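PDB 3WG9: redox-sensing transcriptional repressor Rex from Thermoanaerobacter ethanolicus, which probably represses transcription in response to the cellular NADH/NAD(+) balance, pairing a winged-helix DNA-binding domain with a Rossmann domain that binds the dinucleotide. Local coordinates for residues 90-94 with 114-118; 136-142 with 165-171; 147-153 with 171-177. One frame throughout, in Å; residues are numbered along the deposited sequence.

In the fold
All three contacts lie in the Rossmann domain, on its parallel sheet. Interactions 1 and 3 are buried pairings of neighbouring strands. Strand 85-90, whose end takes part in interaction 1, lies between 110-117 and 149-152 and so links the two: the backbone of Ile90 bonds to Ile151 and Cys153 on one edge, and Gly91 to Phe116 on the other. Backbone hydrogen bonds and apolar packing dominate interaction 3; in interaction 1 a carboxylate also accepts an amide of the glycine-rich loop. Interaction 2, only partly buried, joins two helices covering one face of that sheet. Its inner side is apolar (Leu166 against Leu152, Val138 against Ile90), its outer side charged. Ile171 serves both 136-142 and 147-153.

Interaction 1. Residues 90-94 with 114-118; sequences IGAGN and GIFDI
Phe116, Ile90 and Ala92 bury the most surface where strand 85-90 runs out into the glycine-rich turn beside strand 110-117. Ile90 and Phe116 form a parallel bridge, CA to CA 4.7 Å, with side chains on the same face of the sheet. Both have chi1 in m; with chi2 also m, Ile90 brings CD1 to 3.8 Å from Phe116 CB, and these bulky apolar groups fill the layer under helix 138-144, where Val138 touches both. Gly91 N donates to Phe116 O at 2.6 Å. Gly91 has phi/psi of 115/113, where a CB would collide with the preceding carbonyl, so glycine suits the bend. Ala92 (-106/16) turns its small methyl toward Ile115, CB to CG2 3.7 Å, and its N donates to Asp117 OD1 at 2.9 Å. Asp117 reaches it with chi1 t. Gly93 occupies the N-cap position of helix 94-102. This is the strand-turn-helix of a Rossmann dinucleotide site, Gly91, Gly93 and Gly96 fitting GxGxxG; Asn94 and Asp117 bind NAD(+) and NADH in structures of this protein. The Asp117 carboxylate is thus oriented at the cofactor site by one loop amide, Ala92 N, on OD1 and by Asn119 N, just beyond its own strand, on OD2.

Interaction 2. Residues 136-142 with 165-171; sequences ETVEDFI and RLVRAGI
Glu139 lies between Arg165 and Arg168 and against Ala169, with more of its surface buried by the contact than any other residue, where two Rossmann-domain helices, 138-144 and 159-168, pack on the same face of the sheet. The nearest CA pair is Glu139 and Ala169, 5.1 Å apart, a closeness that the small methyl permits: Glu139 CB to Ala169 CB is 3.8 Å. Toward the sheet, Ile142 (chi1 m, chi2 t) puts CD1 3.6 Å from Leu166 CD2 and 4.1 Å from Ile171 CD1. Gly170, at positive phi (99/15) that suits glycine, ends the second helix in a Schellman motif: Ile171 N bonds to Leu166 O at 3.0 Å, Gly170 N to Val167 O at 2.9 Å. On the side away from the sheet, four charged side chains form a salt-bridge network. Glu136, in the short 3-10 segment leading into helix 138-144, binds zinc in a structure of this protein; here its OE1 accepts Arg165 NH1 at 2.8 Å. Glu139 OE2 accepts Arg165 NE and Arg168 NH2, each at 2.8 Å, while Arg168 NE meets Glu139 OE1 at 2.7 Å.

Interaction 3. Residues 147-153 with 171-177; sequences IDIGILC and IKAIWNF
Ile147 opens the pairing by laying CG2 3.7 Å from Ile171 CD1. Asp148 O accepts Lys172 N at 3.2 Å and, weakly, Ala173 N; OD2 is held by Asn86 N, and OD1 makes a long salt bridge to Lys172 NZ (3.6 Å). Strands 149-152 and 173-176 now run parallel, axes 4.6 Å apart at 20°, in the register Ile149-Ala173 to Leu152-Asn176. Gly150 N donates to Ala173 O at 2.9 Å and Gly150 O accepts Trp175 N at 2.8 Å; Ile171 CD1 lies 3.7 Å from Gly150 N. Ile151 sets CD1 at the edge of Trp175 (chi1 t), 4.0 Å from CE3. Leu152 (chi1 m) donates from N to Trp175 O (2.8 Å), and its CG meets Ile174 CG2 at 3.8 Å beneath helix 159-168, the crossover of this beta-alpha-beta unit. Leu152 O accepts the N of Phe177 (3.0 Å), just past the strand and an NADH contact in a structure of this protein. Cys153 SG lies obliquely by the Phe177 ring. Gly150 and Leu152 thus bond to 173-177, Ile149 and Ile151 to strand 85-90, satisfying backbone polar groups among buried apolar side chains.

Interaction 1. Residues 90-94 with 114-118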
ATOM      1  N   ILE B  90      11.331 -12.965   4.056  1.00 27.87           N
ATOM      2  CA  ILE B  90      10.919 -14.314   4.358  1.00 30.91           C
ATOM      3  C   ILE B  90       9.836 -14.701   3.316  1.00 31.47           C
ATOM      4  O   ILE B  90       8.772 -14.036   3.201  1.00 31.28           O
ATOM      5  CB  ILE B  90      10.297 -14.472   5.747  1.00 30.18           C
ATOM      6  CG1 ILE B  90      11.097 -13.763   6.864  1.00 31.70           C
ATOM      7  CG2 ILE B  90      10.058 -16.001   6.038  1.00 32.30           C
ATOM      8  CD1 ILE B  90      12.552 -14.186   6.873  1.00 32.95           C
ATOM      9  N   GLY B  91      10.145 -15.725   2.531  1.00 32.61           N
ATOM     10  CA  GLY B  91       9.230 -16.186   1.430  1.00 33.41           C
ATOM     11  C   GLY B  91       9.913 -15.951   0.088  1.00 33.48           C
ATOM     12  O   GLY B  91      10.201 -14.800  -0.261  1.00 35.05           O
ATOM     13  N   ALA B  92      10.259 -17.018  -0.632  1.00 35.35           N
ATOM     14  CA  ALA B  92      10.912 -16.871  -1.922  1.00 37.58           C
ATOM     15  C   ALA B  92       9.998 -17.184  -3.107  1.00 39.66           C
ATOM     16  O   ALA B  92      10.502 -17.297  -4.196  1.00 40.65           O
ATOM     17  CB  ALA B  92      12.186 -17.739  -2.038  1.00 39.66           C
ATOM     18  N   GLY B  93       8.685 -17.221  -2.892  1.00 39.83           N
ATOM     19  CA  GLY B  93       7.680 -17.219  -3.988  1.00 39.58           C
ATOM     20  C   GLY B  93       7.581 -15.919  -4.757  1.00 38.67           C
ATOM     21  O   GLY B  93       8.403 -15.005  -4.597  1.00 38.53           O
ATOM     22  N   ASN B  94       6.559 -15.828  -5.615  1.00 37.12           N
ATOM     23  CA  ASN B  94       6.409 -14.663  -6.483  1.00 35.56           C
ATOM     24  C   ASN B  94       6.404 -13.332  -5.716  1.00 34.03           C
ATOM     25  O   ASN B  94       7.095 -12.406  -6.098  1.00 34.18           O
ATOM     26  CB  ASN B  94       5.094 -14.812  -7.276  1.00 33.37           C
ATOM     27  CG  ASN B  94       5.120 -16.064  -8.161  1.00 41.66           C
ATOM     28  OD1 ASN B  94       4.265 -16.919  -8.042  1.00 46.20           O
ATOM     29  ND2 ASN B  94       6.128 -16.168  -9.026  1.00 39.01           N
ATOM     30  N   GLY B 114      19.423 -11.195   2.652  1.00 36.76           N
ATOM     31  CA  GLY B 114      19.129 -12.614   2.556  1.00 35.62           C
ATOM     32  C   GLY B 114      17.646 -12.807   2.319  1.00 36.64           C
ATOM     33  O   GLY B 114      16.834 -11.918   2.652  1.00 32.96           O
ATOM     34  N   ILE B 115      17.325 -13.947   1.720  1.00 34.62           N
ATOM     35  CA  ILE B 115      15.981 -14.398   1.484  1.00 35.41           C
ATOM     36  C   ILE B 115      15.844 -15.787   2.087  1.00 35.12           C
ATOM     37  O   ILE B 115      16.763 -16.606   2.007  1.00 38.47           O
ATOM     38  CB  ILE B 115      15.662 -14.437  -0.051  1.00 37.51           C
ATOM     39  CG1 ILE B 115      15.750 -13.064  -0.703  1.00 41.62           C
ATOM     40  CG2 ILE B 115      14.332 -15.150  -0.386  1.00 37.56           C
ATOM     41  CD1 ILE B 115      15.609 -13.222  -2.242  1.00 44.73           C
ATOM     42  N   PHE B 116      14.727 -16.046   2.727  1.00 33.50           N
ATOM     43  CA  PHE B 116      14.516 -17.263   3.498  1.00 34.85           C
ATOM     44  C   PHE B 116      13.254 -17.978   3.029  1.00 38.18           C
ATOM     45  O   PHE B 116      12.229 -17.354   2.672  1.00 37.24           O
ATOM     46  CB  PHE B 116      14.472 -16.923   4.987  1.00 33.82           C
ATOM     47  CG  PHE B 116      15.787 -16.375   5.480  1.00 32.92           C
ATOM     48  CD1 PHE B 116      16.745 -17.235   6.048  1.00 33.88           C
ATOM     49  CD2 PHE B 116      16.123 -15.037   5.255  1.00 30.18           C
ATOM     50  CE1 PHE B 116      18.000 -16.770   6.425  1.00 33.17           C
ATOM     51  CE2 PHE B 116      17.341 -14.557   5.622  1.00 29.47           C
ATOM     52  CZ  PHE B 116      18.301 -15.430   6.230  1.00 32.79           C
ATOM     53  N   ASP B 117      13.349 -19.306   3.023  1.00 37.82           N
ATOM     54  CA  ASP B 117      12.219 -20.115   2.599  1.00 42.75           C
ATOM     55  C   ASP B 117      12.242 -21.500   3.249  1.00 43.54           C
ATOM     56  O   ASP B 117      13.270 -21.926   3.827  1.00 43.43           O
ATOM     57  CB  ASP B 117      12.181 -20.200   1.065  1.00 41.41           C
ATOM     58  CG  ASP B 117      10.824 -20.640   0.545  1.00 45.41           C
ATOM     59  OD1 ASP B 117       9.956 -19.763   0.293  1.00 42.81           O
ATOM     60  OD2 ASP B 117      10.660 -21.890   0.425  1.00 49.35           O
ATOM     61  N   ILE B 118      11.082 -22.140   3.262  1.00 45.54           N
ATOM     62  CA  ILE B 118      10.933 -23.415   3.948  1.00 48.47           C
ATOM     63  C   ILE B 118      11.247 -24.605   3.026  1.00 51.30           C
ATOM     64  O   ILE B 118      11.414 -25.737   3.482  1.00 51.31           O
ATOM     65  CB  ILE B 118       9.492 -23.485   4.544  1.00 50.46           C
ATOM     66  CG1 ILE B 118       9.303 -24.592   5.574  1.00 55.56           C
ATOM     67  CG2 ILE B 118       8.398 -23.587   3.464  1.00 52.10           C
ATOM     68  CD1 ILE B 118       7.862 -25.166   5.507  1.00 63.91           C
TER

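Interaction 2. Residues 136-142 with 165-171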
ATOM      1  N   GLU B 136      15.054 -22.056   8.761  1.00 41.93           N
ATOM      2  CA  GLU B 136      15.511 -22.519  10.106  1.00 42.48           C
ATOM      3  C   GLU B 136      16.821 -21.815  10.536  1.00 40.60           C
ATOM      4  O   GLU B 136      17.189 -21.863  11.705  1.00 41.86           O
ATOM      5  CB  GLU B 136      15.682 -24.059  10.181  1.00 45.64           C
ATOM      6  CG  GLU B 136      14.336 -24.833  10.372  1.00 49.24           C
ATOM      7  CD  GLU B 136      13.473 -24.355  11.555  1.00 52.16           C
ATOM      8  OE1 GLU B 136      12.335 -23.935  11.277  1.00 57.41           O
ATOM      9  OE2 GLU B 136      13.906 -24.362  12.730  1.00 55.02           O
ATOM     10  N   THR B 137      17.559 -21.180   9.618  1.00 39.04           N
ATOM     11  CA  THR B 137      18.784 -20.463  10.032  1.00 37.93           C
ATOM     12  C   THR B 137      18.558 -18.965  10.280  1.00 35.63           C
ATOM     13  O   THR B 137      19.509 -18.215  10.495  1.00 33.96           O
ATOM     14  CB  THR B 137      19.891 -20.555   8.998  1.00 38.45           C
ATOM     15  OG1 THR B 137      19.451 -19.950   7.768  1.00 41.90           O
ATOM     16  CG2 THR B 137      20.211 -22.039   8.749  1.00 44.02           C
ATOM     17  N   VAL B 138      17.310 -18.516  10.186  1.00 33.02           N
ATOM     18  CA  VAL B 138      17.130 -17.062  10.118  1.00 32.02           C
ATOM     19  C   VAL B 138      17.493 -16.362  11.450  1.00 31.60           C
ATOM     20  O   VAL B 138      17.956 -15.229  11.460  1.00 29.71           O
ATOM     21  CB  VAL B 138      15.689 -16.701   9.614  1.00 33.30           C
ATOM     22  CG1 VAL B 138      14.637 -17.048  10.733  1.00 29.57           C
ATOM     23  CG2 VAL B 138      15.625 -15.228   9.205  1.00 30.73           C
ATOM     24  N   GLU B 139      17.258 -17.008  12.578  1.00 30.76           N
ATOM     25  CA  GLU B 139      17.510 -16.329  13.844  1.00 35.22           C
ATOM     26  C   GLU B 139      18.992 -16.026  14.022  1.00 36.50           C
ATOM     27  O   GLU B 139      19.389 -14.932  14.415  1.00 35.30           O
ATOM     28  CB  GLU B 139      16.991 -17.185  14.999  1.00 35.53           C
ATOM     29  CG  GLU B 139      15.473 -17.163  15.032  1.00 34.81           C
ATOM     30  CD  GLU B 139      14.939 -18.159  16.021  1.00 40.47           C
ATOM     31  OE1 GLU B 139      15.232 -18.002  17.226  1.00 35.53           O
ATOM     32  OE2 GLU B 139      14.222 -19.078  15.600  1.00 38.06           O
ATOM     33  N   ASP B 140      19.805 -17.031  13.719  1.00 37.76           N
ATOM     34  CA  ASP B 140      21.241 -16.834  13.753  1.00 40.40           C
ATOM     35  C   ASP B 140      21.665 -15.730  12.758  1.00 38.31           C
ATOM     36  O   ASP B 140      22.475 -14.871  13.066  1.00 35.61           O
ATOM     37  CB  ASP B 140      21.945 -18.150  13.425  1.00 42.57           C
ATOM     38  CG  ASP B 140      23.471 -18.000  13.459  1.00 51.12           C
ATOM     39  OD1 ASP B 140      24.064 -18.076  14.560  1.00 55.79           O
ATOM     40  OD2 ASP B 140      24.066 -17.788  12.372  1.00 58.05           O
ATOM     41  N   PHE B 141      21.056 -15.736  11.580  1.00 34.64           N
ATOM     42  CA  PHE B 141      21.457 -14.811  10.530  1.00 33.65           C
ATOM     43  C   PHE B 141      21.158 -13.368  10.980  1.00 32.53           C
ATOM     44  O   PHE B 141      21.953 -12.442  10.743  1.00 32.26           O
ATOM     45  CB  PHE B 141      20.688 -15.131   9.243  1.00 33.31           C
ATOM     46  CG  PHE B 141      21.122 -14.318   8.075  1.00 34.49           C
ATOM     47  CD1 PHE B 141      22.105 -14.800   7.209  1.00 38.24           C
ATOM     48  CD2 PHE B 141      20.530 -13.068   7.828  1.00 32.91           C
ATOM     49  CE1 PHE B 141      22.508 -14.045   6.110  1.00 37.29           C
ATOM     50  CE2 PHE B 141      20.933 -12.292   6.750  1.00 32.96           C
ATOM     51  CZ  PHE B 141      21.922 -12.780   5.887  1.00 40.62           C
ATOM     52  N   ILE B 142      20.003 -13.178  11.594  1.00 31.66           N
ATOM     53  CA  ILE B 142      19.571 -11.825  12.034  1.00 32.10           C
ATOM     54  C   ILE B 142      20.591 -11.206  12.973  1.00 34.10           C
ATOM     55  O   ILE B 142      20.937 -10.034  12.844  1.00 34.08           O
ATOM     56  CB  ILE B 142      18.171 -11.876  12.709  1.00 31.83           C
ATOM     57  CG1 ILE B 142      17.071 -12.025  11.609  1.00 30.09           C
ATOM     58  CG2 ILE B 142      17.984 -10.661  13.615  1.00 31.26           C
ATOM     59  CD1 ILE B 142      15.716 -12.507  12.229  1.00 26.74           C
ATOM     60  N   ARG B 165       9.636 -15.734  15.800  1.00 32.97           N
ATOM     61  CA  ARG B 165      11.032 -16.098  15.663  1.00 35.87           C
ATOM     62  C   ARG B 165      11.846 -14.854  15.362  1.00 33.43           C
ATOM     63  O   ARG B 165      12.968 -14.704  15.884  1.00 30.95           O
ATOM     64  CB  ARG B 165      11.261 -17.065  14.481  1.00 35.57           C
ATOM     65  CG  ARG B 165      10.555 -18.413  14.632  1.00 42.68           C
ATOM     66  CD  ARG B 165      10.963 -19.202  13.434  1.00 46.05           C
ATOM     67  NE  ARG B 165      12.329 -19.676  13.583  1.00 42.62           N
ATOM     68  CZ  ARG B 165      12.768 -20.703  12.898  1.00 55.35           C
ATOM     69  NH1 ARG B 165      11.923 -21.263  12.026  1.00 56.00           N
ATOM     70  NH2 ARG B 165      13.995 -21.171  13.098  1.00 55.82           N
ATOM     71  N   LEU B 166      11.356 -14.018  14.431  1.00 28.82           N
ATOM     72  CA  LEU B 166      12.175 -12.797  14.104  1.00 28.86           C
ATOM     73  C   LEU B 166      12.302 -11.900  15.305  1.00 27.57           C
ATOM     74  O   LEU B 166      13.357 -11.317  15.577  1.00 28.37           O
ATOM     75  CB  LEU B 166      11.573 -11.955  12.950  1.00 28.12           C
ATOM     76  CG  LEU B 166      11.243 -12.702  11.671  1.00 32.28           C
ATOM     77  CD1 LEU B 166      10.666 -11.736  10.621  1.00 35.71           C
ATOM     78  CD2 LEU B 166      12.406 -13.433  11.089  1.00 33.77           C
ATOM     79  N   VAL B 167      11.203 -11.742  16.030  1.00 28.51           N
ATOM     80  CA  VAL B 167      11.208 -10.953  17.268  1.00 27.89           C
ATOM     81  C   VAL B 167      12.191 -11.495  18.330  1.00 30.00           C
ATOM     82  O   VAL B 167      13.021 -10.747  18.875  1.00 31.36           O
ATOM     83  CB  VAL B 167       9.754 -10.867  17.837  1.00 30.92           C
ATOM     84  CG1 VAL B 167       9.734 -10.362  19.262  1.00 31.45           C
ATOM     85  CG2 VAL B 167       8.855  -9.966  16.907  1.00 28.77           C
ATOM     86  N   ARG B 168      12.171 -12.789  18.599  1.00 32.27           N
ATOM     87  CA  ARG B 168      13.083 -13.265  19.655  1.00 34.93           C
ATOM     88  C   ARG B 168      14.543 -13.196  19.186  1.00 34.55           C
ATOM     89  O   ARG B 168      15.443 -13.124  20.023  1.00 31.00           O
ATOM     90  CB  ARG B 168      12.735 -14.680  20.102  1.00 39.35           C
ATOM     91  CG  ARG B 168      13.063 -15.743  19.111  1.00 42.59           C
ATOM     92  CD  ARG B 168      12.633 -17.115  19.653  1.00 49.80           C
ATOM     93  NE  ARG B 168      12.914 -18.121  18.646  1.00 48.46           N
ATOM     94  CZ  ARG B 168      12.290 -19.299  18.585  1.00 56.48           C
ATOM     95  NH1 ARG B 168      11.388 -19.618  19.499  1.00 54.58           N
ATOM     96  NH2 ARG B 168      12.619 -20.185  17.664  1.00 50.88           N
ATOM     97  N   ALA B 169      14.783 -13.138  17.858  1.00 32.30           N
ATOM     98  CA  ALA B 169      16.151 -12.974  17.390  1.00 29.67           C
ATOM     99  C   ALA B 169      16.619 -11.531  17.414  1.00 30.39           C
ATOM    100  O   ALA B 169      17.780 -11.261  17.073  1.00 28.32           O
ATOM    101  CB  ALA B 169      16.372 -13.597  16.005  1.00 32.14           C
ATOM    102  N   GLY B 170      15.736 -10.615  17.835  1.00 27.94           N
ATOM    103  CA  GLY B 170      16.111  -9.219  17.949  1.00 29.12           C
ATOM    104  C   GLY B 170      15.721  -8.294  16.811  1.00 28.89           C
ATOM    105  O   GLY B 170      16.281  -7.223  16.663  1.00 28.59           O
ATOM    106  N   ILE B 171      14.816  -8.738  15.945  1.00 28.02           N
ATOM    107  CA  ILE B 171      14.411  -7.870  14.812  1.00 28.93           C
ATOM    108  C   ILE B 171      13.815  -6.565  15.329  1.00 27.32           C
ATOM    109  O   ILE B 171      13.180  -6.523  16.390  1.00 27.59           O
ATOM    110  CB  ILE B 171      13.386  -8.604  13.848  1.00 28.23           C
ATOM    111  CG1 ILE B 171      13.471  -8.008  12.434  1.00 30.10           C
ATOM    112  CG2 ILE B 171      11.932  -8.490  14.334  1.00 28.62           C
ATOM    113  CD1 ILE B 171      14.563  -8.613  11.677  1.00 32.24           C
TER

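Interaction 3. Residues 147-153 with 171-177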
ATOM      1  N   ILE B 147      20.406  -7.390  11.225  1.00 33.51           N
ATOM      2  CA  ILE B 147      19.183  -7.120  10.428  1.00 31.96           C
ATOM      3  C   ILE B 147      18.199  -6.242  11.192  1.00 31.62           C
ATOM      4  O   ILE B 147      17.813  -6.564  12.317  1.00 32.49           O
ATOM      5  CB  ILE B 147      18.505  -8.427  10.023  1.00 30.21           C
ATOM      6  CG1 ILE B 147      19.510  -9.328   9.311  1.00 31.06           C
ATOM      7  CG2 ILE B 147      17.243  -8.140   9.130  1.00 29.77           C
ATOM      8  CD1 ILE B 147      20.108  -8.705   8.045  1.00 30.37           C
ATOM      9  N   ASP B 148      17.730  -5.200  10.521  1.00 31.76           N
ATOM     10  CA  ASP B 148      16.791  -4.269  11.078  1.00 32.19           C
ATOM     11  C   ASP B 148      15.360  -4.663  10.736  1.00 31.20           C
ATOM     12  O   ASP B 148      14.519  -4.550  11.603  1.00 30.22           O
ATOM     13  CB  ASP B 148      17.081  -2.874  10.528  1.00 32.89           C
ATOM     14  CG  ASP B 148      18.492  -2.374  10.931  1.00 40.02           C
ATOM     15  OD1 ASP B 148      18.780  -2.423  12.141  1.00 40.11           O
ATOM     16  OD2 ASP B 148      19.331  -2.117  10.032  1.00 39.55           O
ATOM     17  N   ILE B 149      15.073  -5.003   9.472  1.00 29.03           N
ATOM     18  CA  ILE B 149      13.674  -5.107   8.996  1.00 27.99           C
ATOM     19  C   ILE B 149      13.454  -6.521   8.442  1.00 28.10           C
ATOM     20  O   ILE B 149      14.290  -6.991   7.675  1.00 27.46           O
ATOM     21  CB  ILE B 149      13.354  -4.082   7.900  1.00 27.28           C
ATOM     22  CG1 ILE B 149      13.578  -2.630   8.390  1.00 28.35           C
ATOM     23  CG2 ILE B 149      11.898  -4.309   7.371  1.00 25.80           C
ATOM     24  CD1 ILE B 149      13.547  -1.573   7.211  1.00 28.14           C
ATOM     25  N   GLY B 150      12.468  -7.254   8.962  1.00 25.88           N
ATOM     26  CA  GLY B 150      12.101  -8.570   8.360  1.00 25.34           C
ATOM     27  C   GLY B 150      10.834  -8.310   7.519  1.00 27.19           C
ATOM     28  O   GLY B 150       9.837  -7.728   7.978  1.00 25.55           O
ATOM     29  N   ILE B 151      10.880  -8.662   6.247  1.00 27.10           N
ATOM     30  CA  ILE B 151       9.706  -8.464   5.381  1.00 26.20           C
ATOM     31  C   ILE B 151       9.030  -9.803   5.185  1.00 27.67           C
ATOM     32  O   ILE B 151       9.724 -10.776   4.793  1.00 28.34           O
ATOM     33  CB  ILE B 151      10.188  -7.949   4.032  1.00 27.76           C
ATOM     34  CG1 ILE B 151      11.019  -6.679   4.261  1.00 28.48           C
ATOM     35  CG2 ILE B 151       8.968  -7.789   3.011  1.00 25.70           C
ATOM     36  CD1 ILE B 151      11.728  -6.115   3.004  1.00 29.91           C
ATOM     37  N   LEU B 152       7.726  -9.897   5.482  1.00 26.91           N
ATOM     38  CA  LEU B 152       7.038 -11.171   5.503  1.00 29.22           C
ATOM     39  C   LEU B 152       6.248 -11.345   4.224  1.00 30.87           C
ATOM     40  O   LEU B 152       5.331 -10.535   3.952  1.00 30.95           O
ATOM     41  CB  LEU B 152       6.089 -11.347   6.715  1.00 30.35           C
ATOM     42  CG  LEU B 152       6.613 -11.301   8.151  1.00 36.27           C
ATOM     43  CD1 LEU B 152       5.400 -11.497   9.103  1.00 37.78           C
ATOM     44  CD2 LEU B 152       7.669 -12.385   8.415  1.00 38.73           C
ATOM     45  N   CYS B 153       6.646 -12.330   3.413  1.00 30.33           N
ATOM     46  CA  CYS B 153       5.974 -12.605   2.114  1.00 32.72           C
ATOM     47  C   CYS B 153       5.617 -14.099   2.053  1.00 37.06           C
ATOM     48  O   CYS B 153       5.821 -14.784   1.048  1.00 39.72           O
ATOM     49  CB  CYS B 153       6.985 -12.286   1.016  1.00 30.56           C
ATOM     50  SG  CYS B 153       7.370 -10.508   0.912  1.00 32.87           S
ATOM     51  N   ILE B 171      14.816  -8.738  15.945  1.00 28.02           N
ATOM     52  CA  ILE B 171      14.411  -7.870  14.812  1.00 28.93           C
ATOM     53  C   ILE B 171      13.815  -6.565  15.329  1.00 27.32           C
ATOM     54  O   ILE B 171      13.180  -6.523  16.390  1.00 27.59           O
ATOM     55  CB  ILE B 171      13.386  -8.604  13.848  1.00 28.23           C
ATOM     56  CG1 ILE B 171      13.471  -8.008  12.434  1.00 30.10           C
ATOM     57  CG2 ILE B 171      11.932  -8.490  14.334  1.00 28.62           C
ATOM     58  CD1 ILE B 171      14.563  -8.613  11.677  1.00 32.24           C
ATOM     59  N   LYS B 172      13.998  -5.468  14.597  1.00 26.31           N
ATOM     60  CA  LYS B 172      13.443  -4.175  15.104  1.00 26.37           C
ATOM     61  C   LYS B 172      12.121  -3.777  14.459  1.00 24.78           C
ATOM     62  O   LYS B 172      11.339  -2.996  15.020  1.00 24.87           O
ATOM     63  CB  LYS B 172      14.424  -3.010  14.902  1.00 26.42           C
ATOM     64  CG  LYS B 172      15.831  -3.241  15.571  1.00 33.02           C
ATOM     65  CD  LYS B 172      16.706  -1.977  15.296  1.00 40.57           C
ATOM     66  CE  LYS B 172      18.042  -2.004  16.073  1.00 50.57           C
ATOM     67  NZ  LYS B 172      18.859  -3.181  15.675  1.00 52.77           N
ATOM     68  N   ALA B 173      11.871  -4.293  13.253  1.00 23.66           N
ATOM     69  CA  ALA B 173      10.643  -3.962  12.532  1.00 23.95           C
ATOM     70  C   ALA B 173      10.310  -5.110  11.601  1.00 25.64           C
ATOM     71  O   ALA B 173      11.233  -5.801  11.083  1.00 23.71           O
ATOM     72  CB  ALA B 173      10.937  -2.758  11.642  1.00 25.03           C
ATOM     73  N   ILE B 174       9.011  -5.214  11.326  1.00 22.97           N
ATOM     74  CA  ILE B 174       8.472  -6.173  10.402  1.00 24.39           C
ATOM     75  C   ILE B 174       7.580  -5.454   9.429  1.00 24.61           C
ATOM     76  O   ILE B 174       6.686  -4.655   9.819  1.00 23.54           O
ATOM     77  CB  ILE B 174       7.638  -7.256  11.171  1.00 24.19           C
ATOM     78  CG1 ILE B 174       8.648  -8.150  11.938  1.00 26.63           C
ATOM     79  CG2 ILE B 174       6.825  -8.105  10.162  1.00 25.88           C
ATOM     80  CD1 ILE B 174       7.967  -9.193  12.850  1.00 35.46           C
ATOM     81  N   TRP B 175       7.841  -5.711   8.146  1.00 24.96           N
ATOM     82  CA  TRP B 175       6.971  -5.173   7.078  1.00 24.04           C
ATOM     83  C   TRP B 175       6.144  -6.352   6.565  1.00 25.29           C
ATOM     84  O   TRP B 175       6.665  -7.305   5.974  1.00 26.53           O
ATOM     85  CB  TRP B 175       7.849  -4.532   5.983  1.00 25.06           C
ATOM     86  CG  TRP B 175       7.118  -3.632   5.033  1.00 22.79           C
ATOM     87  CD1 TRP B 175       6.003  -2.871   5.314  1.00 27.49           C
ATOM     88  CD2 TRP B 175       7.462  -3.352   3.682  1.00 24.43           C
ATOM     89  NE1 TRP B 175       5.651  -2.098   4.212  1.00 24.39           N
ATOM     90  CE2 TRP B 175       6.515  -2.400   3.187  1.00 23.69           C
ATOM     91  CE3 TRP B 175       8.492  -3.773   2.845  1.00 27.93           C
ATOM     92  CZ2 TRP B 175       6.521  -1.954   1.876  1.00 25.36           C
ATOM     93  CZ3 TRP B 175       8.515  -3.303   1.522  1.00 27.63           C
ATOM     94  CH2 TRP B 175       7.571  -2.348   1.075  1.00 25.58           C
ATOM     95  N   ASN B 176       4.851  -6.344   6.870  1.00 26.69           N
ATOM     96  CA  ASN B 176       4.046  -7.567   6.758  1.00 28.26           C
ATOM     97  C   ASN B 176       3.124  -7.479   5.518  1.00 28.03           C
ATOM     98  O   ASN B 176       2.232  -6.666   5.527  1.00 26.01           O
ATOM     99  CB  ASN B 176       3.158  -7.707   8.006  1.00 29.74           C
ATOM    100  CG  ASN B 176       2.161  -8.867   7.895  1.00 33.36           C
ATOM    101  OD1 ASN B 176       2.432  -9.892   7.244  1.00 30.66           O
ATOM    102  ND2 ASN B 176       0.965  -8.670   8.468  1.00 33.59           N
ATOM    103  N   PHE B 177       3.344  -8.296   4.494  1.00 27.53           N
ATOM    104  CA  PHE B 177       2.458  -8.318   3.303  1.00 30.72           C
ATOM    105  C   PHE B 177       1.249  -9.257   3.387  1.00 34.54           C
ATOM    106  O   PHE B 177       0.451  -9.324   2.446  1.00 34.66           O
ATOM    107  CB  PHE B 177       3.240  -8.693   2.064  1.00 28.61           C
ATOM    108  CG  PHE B 177       4.039  -7.547   1.534  1.00 27.72           C
ATOM    109  CD1 PHE B 177       3.484  -6.708   0.567  1.00 31.83           C
ATOM    110  CD2 PHE B 177       5.239  -7.220   2.141  1.00 27.15           C
ATOM    111  CE1 PHE B 177       4.186  -5.605   0.087  1.00 31.46           C
ATOM    112  CE2 PHE B 177       5.965  -6.120   1.667  1.00 29.55           C
ATOM    113  CZ  PHE B 177       5.422  -5.307   0.672  1.00 30.54           C
TER
HETATM  114  O   HOH W   1      18.471  -6.413  14.857  1.00 46.39           O